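Local atomic coordinates of hypothetical protein PH1136 (Pyrococcus horikoshii, PDB entry 1IXL), a protein that is of unknown function but adopts a hot-dog fold of the thioesterase superfamily, and may hydrolyse acyl-CoA thioesters. Residues A[4-18]-A[54-68]. Sequence-based numbering, arbitrary orientation.
Sequences VEQRTHKLTSRILVG and LADYAAMLAVNEPTV
Tyr57 reaches out of the central helix of the hot-dog fold into the N-terminal segment 4-18, which runs along the flank of helix 48-63 just before strand 19-24. With Tyr57 CG opposite the residue's own backbone N (chi1 -180°), the ring is carried into the loop, where the CG2 methyl of Thr12 sits over the ring centre in a CH-pi contact, 3.7 Å from the centroid. Val17 CG1 packs on Tyr57 CB. The OH of the buried Tyr57 takes a short but bent bond from Arg14 NH1 (Tyr57 OH to Arg14 NH1 2.7 Å), a straighter one from Gln6 NE2 (158°) and a weak third from Arg14 NH2. Arg14 NH1 and Gln6 NE2 are themselves anchored by loop carbonyls, Gly18 O and Thr8 O respectively, which should fix the phenol in place.

Past the helix end, Asn64, with positive phi, acts as a second clamp: its amide pairs with the backbone on both sides of Gln6, ND2 giving to Glu5 O and OD1 receiving Arg7 N at 2.8 Å on a lone pair. The outer flank is looser. The exposed Arg7 lays one guanidinium face on Pro66 CD, while its NH1 makes a salt bridge of 3.3 Å to Glu65 OE2 whose hydrogen bond is weak and bent. Further in, Thr8 OG1 donates to Pro66 O and accepts from His9 ND1, holding the imidazole with the CG of Met60, present as selenomethionine, over one face, 3.4 Å from His9 NE2.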
ATOM      1  N   VAL A   4      13.266  -2.608  10.090  1.00 32.43           N
ATOM      2  CA  VAL A   4      13.411  -3.976   9.638  1.00 33.49           C
ATOM      3  C   VAL A   4      13.651  -3.846   8.153  1.00 34.92           C
ATOM      4  O   VAL A   4      13.111  -2.936   7.525  1.00 35.06           O
ATOM      5  CB  VAL A   4      12.126  -4.783   9.898  1.00 35.97           C
ATOM      6  CG1 VAL A   4      12.351  -6.246   9.583  1.00 37.70           C
ATOM      7  CG2 VAL A   4      11.706  -4.615  11.340  1.00 39.04           C
ATOM      8  N   GLU A   5      14.480  -4.717   7.591  1.00 31.54           N
ATOM      9  CA  GLU A   5      14.732  -4.655   6.163  1.00 32.18           C
ATOM     10  C   GLU A   5      13.504  -5.201   5.428  1.00 30.78           C
ATOM     11  O   GLU A   5      12.708  -5.967   5.994  1.00 27.03           O
ATOM     12  CB  GLU A   5      15.982  -5.474   5.802  1.00 37.49           C
ATOM     13  CG  GLU A   5      16.084  -6.807   6.509  1.00 46.78           C
ATOM     14  CD  GLU A   5      17.443  -7.484   6.308  1.00 52.00           C
ATOM     15  OE1 GLU A   5      18.487  -6.794   6.427  1.00 56.43           O
ATOM     16  OE2 GLU A   5      17.468  -8.705   6.046  1.00 51.10           O
ATOM     17  N   GLN A   6      13.348  -4.793   4.177  1.00 29.14           N
ATOM     18  CA  GLN A   6      12.227  -5.254   3.379  1.00 26.90           C
ATOM     19  C   GLN A   6      12.447  -6.716   3.005  1.00 27.22           C
ATOM     20  O   GLN A   6      13.436  -7.057   2.340  1.00 25.81           O
ATOM     21  CB  GLN A   6      12.109  -4.422   2.111  1.00 27.69           C
ATOM     22  CG  GLN A   6      10.814  -4.681   1.399  1.00 25.16           C
ATOM     23  CD  GLN A   6      10.541  -3.681   0.316  1.00 28.68           C
ATOM     24  OE1 GLN A   6      11.030  -2.552   0.356  1.00 25.75           O
ATOM     25  NE2 GLN A   6       9.728  -4.074  -0.652  1.00 23.39           N
ATOM     26  N   ARG A   7      11.514  -7.582   3.386  1.00 24.95           N
ATOM     27  CA  ARG A   7      11.675  -9.007   3.090  1.00 26.44           C
ATOM     28  C   ARG A   7      10.766  -9.568   1.991  1.00 26.43           C
ATOM     29  O   ARG A   7      10.794 -10.763   1.716  1.00 23.08           O
ATOM     30  CB  ARG A   7      11.460  -9.815   4.368  1.00 29.31           C
ATOM     31  CG  ARG A   7      12.417  -9.474   5.502  1.00 28.05           C
ATOM     32  CD  ARG A   7      12.009 -10.254   6.731  1.00 30.22           C
ATOM     33  NE  ARG A   7      12.139 -11.696   6.526  1.00 33.45           N
ATOM     34  CZ  ARG A   7      11.406 -12.608   7.163  1.00 32.05           C
ATOM     35  NH1 ARG A   7      10.485 -12.225   8.042  1.00 32.12           N
ATOM     36  NH2 ARG A   7      11.591 -13.900   6.921  1.00 31.99           N
ATOM     37  N   THR A   8       9.972  -8.711   1.358  1.00 26.35           N
ATOM     38  CA  THR A   8       9.057  -9.160   0.313  1.00 23.89           C
ATOM     39  C   THR A   8       8.758  -8.028  -0.652  1.00 24.49           C
ATOM     40  O   THR A   8       8.978  -6.866  -0.317  1.00 23.31           O
ATOM     41  CB  THR A   8       7.702  -9.635   0.921  1.00 27.70           C
ATOM     42  OG1 THR A   8       6.875 -10.180  -0.120  1.00 28.75           O
ATOM     43  CG2 THR A   8       6.956  -8.448   1.571  1.00 26.88           C
ATOM     44  N   HIS A   9       8.258  -8.377  -1.842  1.00 22.06           N
ATOM     45  CA  HIS A   9       7.885  -7.390  -2.845  1.00 23.38           C
ATOM     46  C   HIS A   9       9.036  -6.427  -3.118  1.00 26.09           C
ATOM     47  O   HIS A   9       8.808  -5.238  -3.337  1.00 22.67           O
ATOM     48  CB  HIS A   9       6.663  -6.591  -2.350  1.00 19.36           C
ATOM     49  CG  HIS A   9       5.361  -7.331  -2.446  1.00 21.71           C
ATOM     50  ND1 HIS A   9       5.140  -8.545  -1.822  1.00 23.83           N
ATOM     51  CD2 HIS A   9       4.226  -7.051  -3.131  1.00 21.82           C
ATOM     52  CE1 HIS A   9       3.930  -8.983  -2.125  1.00 21.26           C
ATOM     53  NE2 HIS A   9       3.353  -8.096  -2.919  1.00 21.72           N
ATOM     54  N   LYS A  10      10.259  -6.951  -3.147  1.00 26.17           N
ATOM     55  CA  LYS A  10      11.458  -6.127  -3.328  1.00 29.57           C
ATOM     56  C   LYS A  10      11.661  -5.388  -4.643  1.00 30.13           C
ATOM     57  O   LYS A  10      12.319  -4.352  -4.670  1.00 30.74           O
ATOM     58  CB  LYS A  10      12.714  -6.971  -3.045  1.00 31.39           C
ATOM     59  CG  LYS A  10      12.816  -7.506  -1.638  1.00 32.63           C
ATOM     60  CD  LYS A  10      13.973  -8.507  -1.547  1.00 34.87           C
ATOM     61  CE  LYS A  10      14.158  -9.044  -0.152  1.00 38.19           C
ATOM     62  NZ  LYS A  10      15.235 -10.095  -0.114  1.00 42.59           N
ATOM     63  N   LEU A  11      11.111  -5.896  -5.738  1.00 29.98           N
ATOM     64  CA  LEU A  11      11.318  -5.243  -7.018  1.00 28.11           C
ATOM     65  C   LEU A  11      10.176  -4.324  -7.441  1.00 28.23           C
ATOM     66  O   LEU A  11      10.143  -3.845  -8.563  1.00 27.67           O
ATOM     67  CB  LEU A  11      11.556  -6.307  -8.088  1.00 29.53           C
ATOM     68  CG  LEU A  11      12.682  -7.318  -7.793  1.00 32.55           C
ATOM     69  CD1 LEU A  11      12.840  -8.254  -8.992  1.00 32.07           C
ATOM     70  CD2 LEU A  11      14.005  -6.576  -7.518  1.00 33.01           C
ATOM     71  N   THR A  12       9.249  -4.076  -6.524  1.00 27.02           N
ATOM     72  CA  THR A  12       8.106  -3.216  -6.795  1.00 24.77           C
ATOM     73  C   THR A  12       8.592  -1.848  -7.275  1.00 27.16           C
ATOM     74  O   THR A  12       9.486  -1.258  -6.680  1.00 24.54           O
ATOM     75  CB  THR A  12       7.250  -3.058  -5.523  1.00 24.38           C
ATOM     76  OG1 THR A  12       6.887  -4.359  -5.048  1.00 23.53           O
ATOM     77  CG2 THR A  12       6.003  -2.268  -5.809  1.00 17.92           C
ATOM     78  N   SER A  13       7.985  -1.369  -8.358  1.00 25.84           N
ATOM     79  CA  SER A  13       8.323  -0.095  -8.974  1.00 27.03           C
ATOM     80  C   SER A  13       8.205   1.100  -8.034  1.00 27.32           C
ATOM     81  O   SER A  13       7.143   1.384  -7.499  1.00 22.34           O
ATOM     82  CB  SER A  13       7.440   0.138 -10.211  1.00 27.95           C
ATOM     83  OG  SER A  13       7.698   1.416 -10.758  1.00 27.41           O
ATOM     84  N   ARG A  14       9.316   1.800  -7.844  1.00 27.51           N
ATOM     85  CA  ARG A  14       9.344   2.964  -6.978  1.00 29.65           C
ATOM     86  C   ARG A  14       8.612   4.120  -7.645  1.00 27.15           C
ATOM     87  O   ARG A  14       8.148   5.041  -6.983  1.00 26.51           O
ATOM     88  CB  ARG A  14      10.801   3.356  -6.690  1.00 31.20           C
ATOM     89  CG  ARG A  14      11.569   2.296  -5.911  1.00 35.29           C
ATOM     90  CD  ARG A  14      11.332   2.423  -4.419  1.00 42.89           C
ATOM     91  NE  ARG A  14      11.756   1.223  -3.699  1.00 43.56           N
ATOM     92  CZ  ARG A  14      10.983   0.157  -3.502  1.00 45.87           C
ATOM     93  NH1 ARG A  14       9.714   0.127  -3.966  1.00 34.62           N
ATOM     94  NH2 ARG A  14      11.493  -0.893  -2.858  1.00 44.60           N
ATOM     95  N   ILE A  15       8.505   4.054  -8.963  1.00 29.86           N
ATOM     96  CA  ILE A  15       7.864   5.115  -9.734  1.00 29.09           C
ATOM     97  C   ILE A  15       6.363   4.950  -9.924  1.00 29.04           C
ATOM     98  O   ILE A  15       5.624   5.938  -9.945  1.00 27.93           O
ATOM     99  CB  ILE A  15       8.507   5.225 -11.128  1.00 34.60           C
ATOM    100  CG1 ILE A  15       9.983   5.586 -10.985  1.00 36.62           C
ATOM    101  CG2 ILE A  15       7.756   6.256 -11.985  1.00 37.53           C
ATOM    102  CD1 ILE A  15      10.239   6.726 -10.009  1.00 42.69           C
ATOM    103  N   LEU A  16       5.921   3.701 -10.041  1.00 26.50           N
ATOM    104  CA  LEU A  16       4.502   3.414 -10.288  1.00 27.01           C
ATOM    105  C   LEU A  16       3.703   3.019  -9.063  1.00 25.61           C
ATOM    106  O   LEU A  16       2.494   3.205  -9.024  1.00 26.81           O
ATOM    107  CB  LEU A  16       4.372   2.295 -11.322  1.00 23.95           C
ATOM    108  CG  LEU A  16       4.872   2.609 -12.726  1.00 27.54           C
ATOM    109  CD1 LEU A  16       4.991   1.313 -13.518  1.00 29.19           C
ATOM    110  CD2 LEU A  16       3.917   3.613 -13.408  1.00 30.15           C
ATOM    111  N   VAL A  17       4.382   2.495  -8.051  1.00 23.31           N
ATOM    112  CA  VAL A  17       3.696   2.039  -6.861  1.00 23.01           C
ATOM    113  C   VAL A  17       4.132   2.778  -5.609  1.00 24.08           C
ATOM    114  O   VAL A  17       3.296   3.200  -4.809  1.00 23.38           O
ATOM    115  CB  VAL A  17       3.899   0.499  -6.705  1.00 24.38           C
ATOM    116  CG1 VAL A  17       3.042  -0.049  -5.560  1.00 21.41           C
ATOM    117  CG2 VAL A  17       3.554  -0.185  -8.032  1.00 22.61           C
ATOM    118  N   GLY A  18       5.436   2.919  -5.413  1.00 24.02           N
ATOM    119  CA  GLY A  18       5.871   3.642  -4.244  1.00 23.74           C
ATOM    120  C   GLY A  18       7.223   3.288  -3.674  1.00 24.23           C
ATOM    121  O   GLY A  18       7.812   2.263  -4.012  1.00 21.70           O
ATOM    122  N   LEU A  54      -0.646   1.642  -4.382  1.00 22.93           N
ATOM    123  CA  LEU A  54       0.196   2.139  -3.292  1.00 23.15           C
ATOM    124  C   LEU A  54      -0.284   1.580  -1.951  1.00 23.36           C
ATOM    125  O   LEU A  54       0.523   1.092  -1.141  1.00 22.91           O
ATOM    126  CB  LEU A  54       0.186   3.676  -3.252  1.00 21.49           C
ATOM    127  CG  LEU A  54       0.638   4.350  -1.943  1.00 23.94           C
ATOM    128  CD1 LEU A  54       2.110   4.066  -1.675  1.00 22.81           C
ATOM    129  CD2 LEU A  54       0.418   5.856  -2.042  1.00 20.87           C
ATOM    130  N   ALA A  55      -1.583   1.648  -1.690  1.00 20.75           N
ATOM    131  CA  ALA A  55      -2.086   1.120  -0.412  1.00 22.85           C
ATOM    132  C   ALA A  55      -1.822  -0.390  -0.258  1.00 21.22           C
ATOM    133  O   ALA A  55      -1.461  -0.865   0.823  1.00 24.73           O
ATOM    134  CB  ALA A  55      -3.585   1.407  -0.271  1.00 23.28           C
ATOM    135  N   ASP A  56      -2.020  -1.129  -1.345  1.00 21.74           N
ATOM    136  CA  ASP A  56      -1.808  -2.594  -1.396  1.00 23.34           C
ATOM    137  C   ASP A  56      -0.348  -2.905  -0.992  1.00 21.05           C
ATOM    138  O   ASP A  56      -0.082  -3.767  -0.152  1.00 21.93           O
ATOM    139  CB  ASP A  56      -2.096  -3.062  -2.844  1.00 23.69           C
ATOM    140  CG  ASP A  56      -1.849  -4.561  -3.079  1.00 25.72           C
ATOM    141  OD1 ASP A  56      -1.263  -5.249  -2.207  1.00 24.96           O
ATOM    142  OD2 ASP A  56      -2.243  -5.040  -4.180  1.00 23.88           O
ATOM    143  N   TYR A  57       0.591  -2.190  -1.601  1.00 21.50           N
ATOM    144  CA  TYR A  57       2.007  -2.378  -1.316  1.00 20.86           C
ATOM    145  C   TYR A  57       2.328  -2.070   0.149  1.00 22.49           C
ATOM    146  O   TYR A  57       3.097  -2.798   0.770  1.00 20.11           O
ATOM    147  CB  TYR A  57       2.845  -1.504  -2.290  1.00 20.30           C
ATOM    148  CG  TYR A  57       4.378  -1.555  -2.168  1.00 20.55           C
ATOM    149  CD1 TYR A  57       5.055  -2.752  -1.877  1.00 18.26           C
ATOM    150  CD2 TYR A  57       5.150  -0.426  -2.477  1.00 21.70           C
ATOM    151  CE1 TYR A  57       6.447  -2.818  -1.909  1.00 20.91           C
ATOM    152  CE2 TYR A  57       6.543  -0.478  -2.522  1.00 24.34           C
ATOM    153  CZ  TYR A  57       7.189  -1.684  -2.242  1.00 22.85           C
ATOM    154  OH  TYR A  57       8.559  -1.770  -2.364  1.00 23.74           O
ATOM    155  N   ALA A  58       1.742  -1.010   0.713  1.00 21.29           N
ATOM    156  CA  ALA A  58       2.005  -0.683   2.107  1.00 22.35           C
ATOM    157  C   ALA A  58       1.546  -1.834   3.017  1.00 22.08           C
ATOM    158  O   ALA A  58       2.218  -2.198   4.005  1.00 19.78           O
ATOM    159  CB  ALA A  58       1.281   0.636   2.497  1.00 23.41           C
ATOM    160  N   ALA A  59       0.399  -2.400   2.674  1.00 19.83           N
ATOM    161  CA  ALA A  59      -0.181  -3.509   3.418  1.00 19.91           C
ATOM    162  C   ALA A  59       0.760  -4.725   3.389  1.00 19.65           C
ATOM    163  O   ALA A  59       0.984  -5.365   4.421  1.00 23.01           O
ATOM    164  CB  ALA A  59      -1.556  -3.871   2.817  1.00 20.28           C
HETATM  165  N   MSE A  60       1.326  -5.024   2.221  1.00 20.10           N
HETATM  166  CA  MSE A  60       2.254  -6.136   2.099  1.00 19.56           C
HETATM  167  C   MSE A  60       3.470  -5.882   3.000  1.00 23.59           C
HETATM  168  O   MSE A  60       4.033  -6.824   3.568  1.00 21.90           O
HETATM  169  CB  MSE A  60       2.730  -6.306   0.647  1.00 20.84           C
HETATM  170  CG  MSE A  60       1.635  -6.618  -0.394  1.00 21.41           C
HETATM  171 SE   MSE A  60       0.788  -8.208  -0.166  1.00 10.51          SE
HETATM  172  CE  MSE A  60      -0.274  -7.811   0.984  1.00 15.99           C
ATOM    173  N   LEU A  61       3.892  -4.624   3.133  1.00 23.74           N
ATOM    174  CA  LEU A  61       5.057  -4.332   3.985  1.00 23.52           C
ATOM    175  C   LEU A  61       4.721  -4.270   5.459  1.00 24.05           C
ATOM    176  O   LEU A  61       5.609  -4.413   6.299  1.00 24.64           O
ATOM    177  CB  LEU A  61       5.780  -3.044   3.545  1.00 23.45           C
ATOM    178  CG  LEU A  61       6.344  -3.146   2.119  1.00 23.39           C
ATOM    179  CD1 LEU A  61       7.202  -1.926   1.772  1.00 23.34           C
ATOM    180  CD2 LEU A  61       7.165  -4.404   1.992  1.00 21.50           C
ATOM    181  N   ALA A  62       3.454  -4.056   5.793  1.00 23.10           N
ATOM    182  CA  ALA A  62       3.078  -4.053   7.194  1.00 23.85           C
ATOM    183  C   ALA A  62       3.200  -5.507   7.689  1.00 26.80           C
ATOM    184  O   ALA A  62       3.444  -5.746   8.872  1.00 22.65           O
ATOM    185  CB  ALA A  62       1.661  -3.530   7.378  1.00 26.07           C
ATOM    186  N   VAL A  63       3.039  -6.479   6.789  1.00 23.03           N
ATOM    187  CA  VAL A  63       3.180  -7.891   7.188  1.00 24.71           C
ATOM    188  C   VAL A  63       4.641  -8.264   6.995  1.00 25.09           C
ATOM    189  O   VAL A  63       5.244  -8.911   7.844  1.00 26.07           O
ATOM    190  CB  VAL A  63       2.278  -8.808   6.350  1.00 25.46           C
ATOM    191  CG1 VAL A  63       2.508 -10.282   6.747  1.00 30.03           C
ATOM    192  CG2 VAL A  63       0.805  -8.408   6.571  1.00 22.32           C
ATOM    193  N   ASN A  64       5.190  -7.869   5.853  1.00 25.72           N
ATOM    194  CA  ASN A  64       6.598  -8.063   5.535  1.00 28.82           C
ATOM    195  C   ASN A  64       7.124  -9.480   5.718  1.00 31.56           C
ATOM    196  O   ASN A  64       8.149  -9.701   6.360  1.00 32.22           O
ATOM    197  CB  ASN A  64       7.437  -7.082   6.367  1.00 27.54           C
ATOM    198  CG  ASN A  64       8.868  -6.963   5.868  1.00 26.05           C
ATOM    199  OD1 ASN A  64       9.127  -7.043   4.667  1.00 26.50           O
ATOM    200  ND2 ASN A  64       9.813  -6.757   6.794  1.00 26.73           N
ATOM    201  N   GLU A  65       6.416 -10.429   5.126  1.00 31.68           N
ATOM    202  CA  GLU A  65       6.787 -11.832   5.172  1.00 32.44           C
ATOM    203  C   GLU A  65       7.008 -12.152   3.698  1.00 28.42           C
ATOM    204  O   GLU A  65       6.207 -11.754   2.863  1.00 28.73           O
ATOM    205  CB  GLU A  65       5.622 -12.634   5.740  1.00 38.72           C
ATOM    206  CG  GLU A  65       6.044 -13.802   6.549  1.00 47.63           C
ATOM    207  CD  GLU A  65       6.206 -13.463   8.011  1.00 52.34           C
ATOM    208  OE1 GLU A  65       5.176 -13.441   8.728  1.00 50.58           O
ATOM    209  OE2 GLU A  65       7.357 -13.214   8.439  1.00 53.57           O
ATOM    210  N   PRO A  66       8.090 -12.868   3.350  1.00 28.02           N
ATOM    211  CA  PRO A  66       8.379 -13.204   1.947  1.00 26.76           C
ATOM    212  C   PRO A  66       7.213 -13.634   1.050  1.00 28.25           C
ATOM    213  O   PRO A  66       7.016 -13.085  -0.049  1.00 29.39           O
ATOM    214  CB  PRO A  66       9.431 -14.302   2.067  1.00 30.53           C
ATOM    215  CG  PRO A  66      10.199 -13.883   3.319  1.00 27.72           C
ATOM    216  CD  PRO A  66       9.092 -13.465   4.260  1.00 27.66           C
ATOM    217  N   THR A  67       6.445 -14.610   1.525  1.00 25.20           N
ATOM    218  CA  THR A  67       5.316 -15.153   0.786  1.00 26.98           C
ATOM    219  C   THR A  67       3.970 -14.424   0.946  1.00 28.03           C
ATOM    220  O   THR A  67       2.937 -14.948   0.505  1.00 29.83           O
ATOM    221  CB  THR A  67       5.085 -16.620   1.192  1.00 26.73           C
ATOM    222  OG1 THR A  67       4.789 -16.679   2.596  1.00 27.95           O
ATOM    223  CG2 THR A  67       6.328 -17.454   0.904  1.00 25.93           C
ATOM    224  N   VAL A  68       3.952 -13.238   1.552  1.00 24.29           N
ATOM    225  CA  VAL A  68       2.658 -12.564   1.753  1.00 25.24           C
ATOM    226  C   VAL A  68       1.972 -12.214   0.420  1.00 25.17           C
ATOM    227  O   VAL A  68       2.634 -11.894  -0.567  1.00 25.49           O
ATOM    228  CB  VAL A  68       2.820 -11.283   2.628  1.00 23.99           C
ATOM    229  CG1 VAL A  68       3.646 -10.240   1.878  1.00 22.08           C
ATOM    230  CG2 VAL A  68       1.428 -10.728   3.018  1.00 23.15           C
TER